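Local atomic coordinates of short chain dehydrogenase (Rhodopseudomonas palustris, PDB entry 3H7A), a protein that is of unknown substrate but belongs to the short-chain dehydrogenase family, whose members are typically NAD(P)-dependent oxidoreductases. Residues G92-F97 with A153-A158. Numbering follows the deposited sequence.
Sequences GANVNF and AAFASA
Phe155, near the start of helix 153-173, lays its ring over the backbone of Asn94, with Ala93 alongside, and this one side chain makes most of the direct contact. Asn94 CA sits 3.7 Å from the centroid of the Phe155 ring, only 8° off its normal, a CH-pi contact over the face. The Asn94 amide continues past the same ring, its plane tilted 28° from it, with ND2 3.8 Å from Phe155 CE2. Further round, Ala93 O comes obliquely to within 3.3 Å of Phe155 CD1, and Ala93 CB packs 4.0 Å from Phe155 CE1. A chi1 of -173°, which sets CG of Phe155 opposite the backbone N, sends the ring out from the helix to meet the loop. Replacing the ring by an alanine methyl is likely to open a gap between helix and loop, leaving Asn94 CA and the Ala93 methyl without their aromatic partner.

Toward Phe97 the two segments part, and water takes over from side chains. No direct hydrogen bond joins them; instead waters link the amides of the first helical turn to loop carbonyls. One accepts from Phe155 N (2.9 Å) and lies 2.7 Å from Val95 O. A second bridges Ala154 N and Phe97 O, while a third accepts from Ala153 N and donates to Phe97 O. Val95 meanwhile turns to Val110 of helix 104-132.

The loop follows strand 84-89 of the parallel sheet, and Gly92 probably closes the segment equivalent to the NNAG motif of classical short-chain dehydrogenases. Phe155 probably occupies the tyrosine position of the YxxxK motif, where it lacks the phenol hydroxyl that serves as general acid/base in classical members, placing the contact beside what would be the active-site cleft of this Rossmann-type fold.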
ATOM      1  N   GLY B  92     -15.708  16.146   6.859  1.00 49.27           N
ATOM      2  CA  GLY B  92     -16.180  14.830   6.431  1.00 53.22           C
ATOM      3  C   GLY B  92     -17.244  14.957   5.364  1.00 52.78           C
ATOM      4  O   GLY B  92     -17.392  16.030   4.769  1.00 59.98           O
ATOM      5  N   ALA B  93     -17.988  13.873   5.139  1.00 51.34           N
ATOM      6  CA  ALA B  93     -18.992  13.774   4.055  1.00 50.78           C
ATOM      7  C   ALA B  93     -19.416  12.334   3.766  1.00 45.46           C
ATOM      8  O   ALA B  93     -19.727  12.028   2.610  1.00 50.70           O
ATOM      9  CB  ALA B  93     -18.465  14.400   2.732  1.00 47.79           C
ATOM     10  N   ASN B  94     -19.408  11.453   4.768  1.00 41.13           N
ATOM     11  CA  ASN B  94     -19.646  10.031   4.493  1.00 41.62           C
ATOM     12  C   ASN B  94     -21.024   9.786   3.871  1.00 39.29           C
ATOM     13  O   ASN B  94     -22.046   9.947   4.534  1.00 38.07           O
ATOM     14  CB  ASN B  94     -19.431   9.163   5.740  1.00 45.01           C
ATOM     15  CG  ASN B  94     -19.208   7.681   5.398  1.00 58.88           C
ATOM     16  OD1 ASN B  94     -19.878   7.115   4.529  1.00 62.18           O
ATOM     17  ND2 ASN B  94     -18.261   7.050   6.089  1.00 62.93           N
ATOM     18  N   VAL B  95     -21.027   9.448   2.578  1.00 31.55           N
ATOM     19  CA  VAL B  95     -22.245   9.087   1.838  1.00 26.72           C
ATOM     20  C   VAL B  95     -22.002   7.863   0.968  1.00 27.23           C
ATOM     21  O   VAL B  95     -20.882   7.629   0.514  1.00 21.08           O
ATOM     22  CB  VAL B  95     -22.786  10.247   0.945  1.00 30.29           C
ATOM     23  CG1 VAL B  95     -23.254  11.416   1.799  1.00 40.24           C
ATOM     24  CG2 VAL B  95     -21.756  10.718  -0.077  1.00 24.40           C
ATOM     25  N   ASN B  96     -23.054   7.087   0.729  1.00 22.59           N
ATOM     26  CA  ASN B  96     -22.944   5.861  -0.038  1.00 24.50           C
ATOM     27  C   ASN B  96     -24.065   5.801  -1.059  1.00 24.15           C
ATOM     28  O   ASN B  96     -25.223   5.914  -0.700  1.00 23.12           O
ATOM     29  CB  ASN B  96     -23.014   4.648   0.910  1.00 29.15           C
ATOM     30  CG  ASN B  96     -22.750   3.318   0.201  1.00 34.93           C
ATOM     31  OD1 ASN B  96     -23.612   2.783  -0.490  1.00 27.84           O
ATOM     32  ND2 ASN B  96     -21.557   2.773   0.394  1.00 39.73           N
ATOM     33  N   PHE B  97     -23.726   5.648  -2.337  1.00 21.30           N
ATOM     34  CA  PHE B  97     -24.731   5.421  -3.361  1.00 19.21           C
ATOM     35  C   PHE B  97     -24.156   4.449  -4.350  1.00 20.02           C
ATOM     36  O   PHE B  97     -23.012   4.614  -4.750  1.00 18.03           O
ATOM     37  CB  PHE B  97     -25.047   6.702  -4.148  1.00 24.54           C
ATOM     38  CG  PHE B  97     -25.692   7.788  -3.350  1.00 29.60           C
ATOM     39  CD1 PHE B  97     -27.082   7.847  -3.228  1.00 34.06           C
ATOM     40  CD2 PHE B  97     -24.914   8.786  -2.753  1.00 26.43           C
ATOM     41  CE1 PHE B  97     -27.693   8.863  -2.503  1.00 30.69           C
ATOM     42  CE2 PHE B  97     -25.518   9.806  -2.015  1.00 25.08           C
ATOM     43  CZ  PHE B  97     -26.908   9.841  -1.890  1.00 31.41           C
ATOM     44  N   ALA B 153     -18.004   5.497  -4.473  1.00 16.78           N
ATOM     45  CA  ALA B 153     -17.277   6.207  -5.551  1.00 19.07           C
ATOM     46  C   ALA B 153     -17.124   7.710  -5.345  1.00 20.72           C
ATOM     47  O   ALA B 153     -16.035   8.243  -5.566  1.00 21.27           O
ATOM     48  CB  ALA B 153     -17.859   5.897  -6.951  1.00 15.94           C
ATOM     49  N   ALA B 154     -18.179   8.391  -4.896  1.00 21.06           N
ATOM     50  CA  ALA B 154     -18.070   9.836  -4.685  1.00 13.59           C
ATOM     51  C   ALA B 154     -17.209  10.190  -3.474  1.00 20.76           C
ATOM     52  O   ALA B 154     -16.351  11.070  -3.560  1.00 20.69           O
ATOM     53  CB  ALA B 154     -19.451  10.504  -4.588  1.00 19.54           C
ATOM     54  N   PHE B 155     -17.467   9.531  -2.348  1.00 18.33           N
ATOM     55  CA  PHE B 155     -16.741   9.813  -1.107  1.00 19.98           C
ATOM     56  C   PHE B 155     -15.256   9.410  -1.156  1.00 19.03           C
ATOM     57  O   PHE B 155     -14.378  10.203  -0.793  1.00 16.82           O
ATOM     58  CB  PHE B 155     -17.460   9.143   0.073  1.00 17.90           C
ATOM     59  CG  PHE B 155     -16.903   9.502   1.428  1.00 21.03           C
ATOM     60  CD1 PHE B 155     -16.746  10.826   1.811  1.00 28.63           C
ATOM     61  CD2 PHE B 155     -16.545   8.506   2.332  1.00 19.60           C
ATOM     62  CE1 PHE B 155     -16.232  11.153   3.078  1.00 20.85           C
ATOM     63  CE2 PHE B 155     -16.028   8.824   3.600  1.00 21.76           C
ATOM     64  CZ  PHE B 155     -15.885  10.154   3.975  1.00 21.77           C
ATOM     65  N   ALA B 156     -14.972   8.188  -1.611  1.00 14.95           N
ATOM     66  CA  ALA B 156     -13.609   7.715  -1.721  1.00 18.44           C
ATOM     67  C   ALA B 156     -12.832   8.562  -2.743  1.00 20.61           C
ATOM     68  O   ALA B 156     -11.653   8.845  -2.534  1.00 15.30           O
ATOM     69  CB  ALA B 156     -13.572   6.233  -2.101  1.00 18.36           C
ATOM     70  N   SER B 157     -13.488   9.004  -3.815  1.00 15.59           N
ATOM     71  CA  SER B 157     -12.773   9.820  -4.824  1.00 13.86           C
ATOM     72  C   SER B 157     -12.240  11.100  -4.212  1.00 18.01           C
ATOM     73  O   SER B 157     -11.075  11.470  -4.408  1.00 18.19           O
ATOM     74  CB  SER B 157     -13.658  10.165  -6.002  1.00 16.68           C
ATOM     75  OG  SER B 157     -12.886  10.835  -6.980  1.00 15.71           O
ATOM     76  N   ALA B 158     -13.096  11.757  -3.438  1.00 21.03           N
ATOM     77  CA  ALA B 158     -12.716  12.981  -2.745  1.00 18.38           C
ATOM     78  C   ALA B 158     -11.703  12.725  -1.625  1.00 20.19           C
ATOM     79  O   ALA B 158     -10.796  13.533  -1.439  1.00 18.27           O
ATOM     80  CB  ALA B 158     -13.951  13.677  -2.197  1.00 19.50           C
TER
HETATM   81  O   HOH W   1     -19.952   8.050  -1.998  1.00 25.21           O
HETATM   82  O   HOH W   2     -20.946   6.972  -4.490  1.00 20.16           O
HETATM   83  O   HOH W   3     -20.352   4.195  -5.842  1.00 20.76           O